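Local coordinates for Serine/threonine-protein acetyltransferase HopZ1a (Pseudomonas syringae pv. syringae, PDB 5KLP) that acetylates serine and threonine residues of host proteins such as tubulin, with acetyl-CoA as donor and inositol hexakisphosphate as cofactor, to impair host immunity, at residues Pro137-Ile141 / Ile210-Gln215. The protein carries 10 engineered substitutions. Numbering follows the deposited sequence.
Sequences PTIII and IHHGLQ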
loop_
_atom_site.group_PDB
_atom_site.type_symbol
_atom_site.label_atom_id
_atom_site.label_comp_id
_atom_site.label_asym_id
_atom_site.label_seq_id
_atom_site.Cartn_x
_atom_site.Cartn_y
_atom_site.Cartn_z
ATOM N N PRO A 137 -2.707 -21.163 -2.722
ATOM C CA PRO A 137 -2.366 -19.987 -1.907
ATOM C C PRO A 137 -3.556 -19.078 -1.640
ATOM O O PRO A 137 -4.570 -19.167 -2.333
ATOM C CB PRO A 137 -1.326 -19.251 -2.766
ATOM C CG PRO A 137 -0.917 -20.236 -3.816
ATOM C CD PRO A 137 -2.124 -21.073 -4.065
ATOM N N THR A 138 -3.431 -18.216 -0.640
ATOM C CA THR A 138 -4.409 -17.163 -0.406
ATOM C C THR A 138 -3.684 -15.845 -0.602
ATOM O O THR A 138 -2.486 -15.752 -0.334
ATOM C CB THR A 138 -5.043 -17.231 0.989
ATOM O OG1 THR A 138 -4.010 -17.204 1.980
ATOM C CG2 THR A 138 -5.870 -18.519 1.152
ATOM N N ILE A 139 -4.399 -14.849 -1.118
ATOM C CA ILE A 139 -3.777 -13.605 -1.557
ATOM C C ILE A 139 -4.652 -12.420 -1.186
ATOM O O ILE A 139 -5.829 -12.374 -1.513
ATOM C CB ILE A 139 -3.513 -13.591 -3.086
ATOM C CG1 ILE A 139 -2.593 -14.749 -3.493
ATOM C CG2 ILE A 139 -2.893 -12.261 -3.520
ATOM C CD1 ILE A 139 -2.478 -14.962 -4.992
ATOM N N ILE A 140 -4.060 -11.479 -0.472
ATOM C CA ILE A 140 -4.712 -10.226 -0.122
ATOM C C ILE A 140 -4.032 -9.104 -0.883
ATOM O O ILE A 140 -2.871 -8.823 -0.648
ATOM C CB ILE A 140 -4.602 -9.940 1.367
ATOM C CG1 ILE A 140 -5.270 -11.050 2.177
ATOM C CG2 ILE A 140 -5.194 -8.563 1.706
ATOM C CD1 ILE A 140 -4.925 -10.973 3.637
ATOM N N ILE A 141 -4.745 -8.470 -1.795
ATOM C CA ILE A 141 -4.187 -7.330 -2.508
ATOM C C ILE A 141 -4.703 -6.052 -1.889
ATOM O O ILE A 141 -5.915 -5.826 -1.843
ATOM C CB ILE A 141 -4.548 -7.369 -3.990
ATOM C CG1 ILE A 141 -3.953 -8.613 -4.652
ATOM C CG2 ILE A 141 -4.068 -6.087 -4.702
ATOM C CD1 ILE A 141 -4.537 -8.900 -6.013
ATOM N N ILE A 210 -7.071 -13.303 8.226
ATOM C CA ILE A 210 -7.778 -13.061 6.978
ATOM C C ILE A 210 -7.448 -14.162 5.976
ATOM O O ILE A 210 -8.333 -14.669 5.288
ATOM C CB ILE A 210 -7.438 -11.696 6.393
ATOM C CG1 ILE A 210 -7.857 -10.591 7.364
ATOM C CG2 ILE A 210 -8.133 -11.492 5.046
ATOM C CD1 ILE A 210 -7.485 -9.222 6.860
ATOM N N HIS A 211 -6.180 -14.563 5.931
ATOM C CA HIS A 211 -5.773 -15.666 5.067
ATOM C C HIS A 211 -6.492 -16.977 5.435
ATOM O O HIS A 211 -6.950 -17.712 4.552
ATOM C CB HIS A 211 -4.250 -15.847 5.123
ATOM C CG HIS A 211 -3.498 -14.868 4.270
ATOM N ND1 HIS A 211 -3.442 -14.970 2.896
ATOM C CD2 HIS A 211 -2.767 -13.774 4.596
ATOM C CE1 HIS A 211 -2.717 -13.976 2.409
ATOM N NE2 HIS A 211 -2.292 -13.236 3.420
ATOM N N HIS A 212 -6.600 -17.269 6.729
ATOM C CA HIS A 212 -7.334 -18.455 7.170
ATOM C C HIS A 212 -8.767 -18.450 6.644
ATOM O O HIS A 212 -9.272 -19.481 6.194
ATOM C CB HIS A 212 -7.332 -18.580 8.702
ATOM C CG HIS A 212 -5.989 -18.910 9.276
ATOM N ND1 HIS A 212 -5.595 -18.512 10.535
ATOM C CD2 HIS A 212 -4.946 -19.603 8.758
ATOM C CE1 HIS A 212 -4.365 -18.941 10.766
ATOM N NE2 HIS A 212 -3.950 -19.606 9.704
ATOM N N GLY A 213 -9.425 -17.298 6.697
ATOM C CA GLY A 213 -10.769 -17.201 6.159
ATOM C C GLY A 213 -10.773 -17.477 4.668
ATOM O O GLY A 213 -11.613 -18.223 4.168
ATOM N N LEU A 214 -9.798 -16.902 3.965
ATOM C CA LEU A 214 -9.681 -17.055 2.515
ATOM C C LEU A 214 -9.440 -18.502 2.101
ATOM O O LEU A 214 -9.833 -18.903 1.012
ATOM C CB LEU A 214 -8.573 -16.140 1.974
ATOM C CG LEU A 214 -8.910 -14.637 1.980
ATOM C CD1 LEU A 214 -7.704 -13.807 1.558
ATOM C CD2 LEU A 214 -10.080 -14.339 1.039
ATOM N N GLN A 215 -8.798 -19.286 2.961
ATOM C CA GLN A 215 -8.687 -20.722 2.707
ATOM C C GLN A 215 -10.068 -21.365 2.614
ATOM O O GLN A 215 -10.234 -22.412 1.996
ATOM C CB GLN A 215 -7.873 -21.425 3.798
ATOM C CG GLN A 215 -6.370 -21.299 3.618
ATOM C CD GLN A 215 -5.590 -22.159 4.600
ATOM O OE1 GLN A 215 -5.486 -21.840 5.784
ATOM N NE2 GLN A 215 -5.031 -23.254 4.103
#
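Helix 204-215 packs on one face of the mixed central sheet through the start of strand 138-143, the axes of segments 138-141 and 210-215 passing 8.0 Å apart at 126°. T138 and I140, two residues apart on the strand, both aim CA-to-CB at the helix; I139 between them points to the other face, where helix 91-98 lies. The backbones come closest at T138 and H211, with CA atoms 5.8 Å apart. T138 adopts the p rotamer, which brings OG1 within 2.5 Å of H211 ND1, a very short hydrogen bond in which either side could be the donor, and sets CG2 3.7 Å from L214 CB and 3.5 Å from Q215 N. H211 leaves the helix sideways, but its m rotamer, with chi2 at -75°, swings the imidazole to the strand. The ring's edge meets T138, while I140 CD1 lies over one face in a CH-pi contact, 3.8 Å from the centroid. I140, with chi1 m and chi2 t, extends CD1 to 3.5 Å from I210 CG2, and its CG1 sits 3.7 Å from L214 CD1, so these three side chains form an apolar cluster. H211 NE2 is hydrogen-bonded to D128 OD1 on neighbouring strand 125-130; H132 NE2, from the loop after that strand, bonds T138 OG1. This is structural packing within the YopJ-family acetyltransferase fold, of the CA peptidase clan; catalytic E143 lies further along the same strand. Both ring nitrogens are hydrogen-bonded and one face abuts I140, which probably holds the buried imidazole's orientation and combines polar pairing with apolar packing in a single side chain.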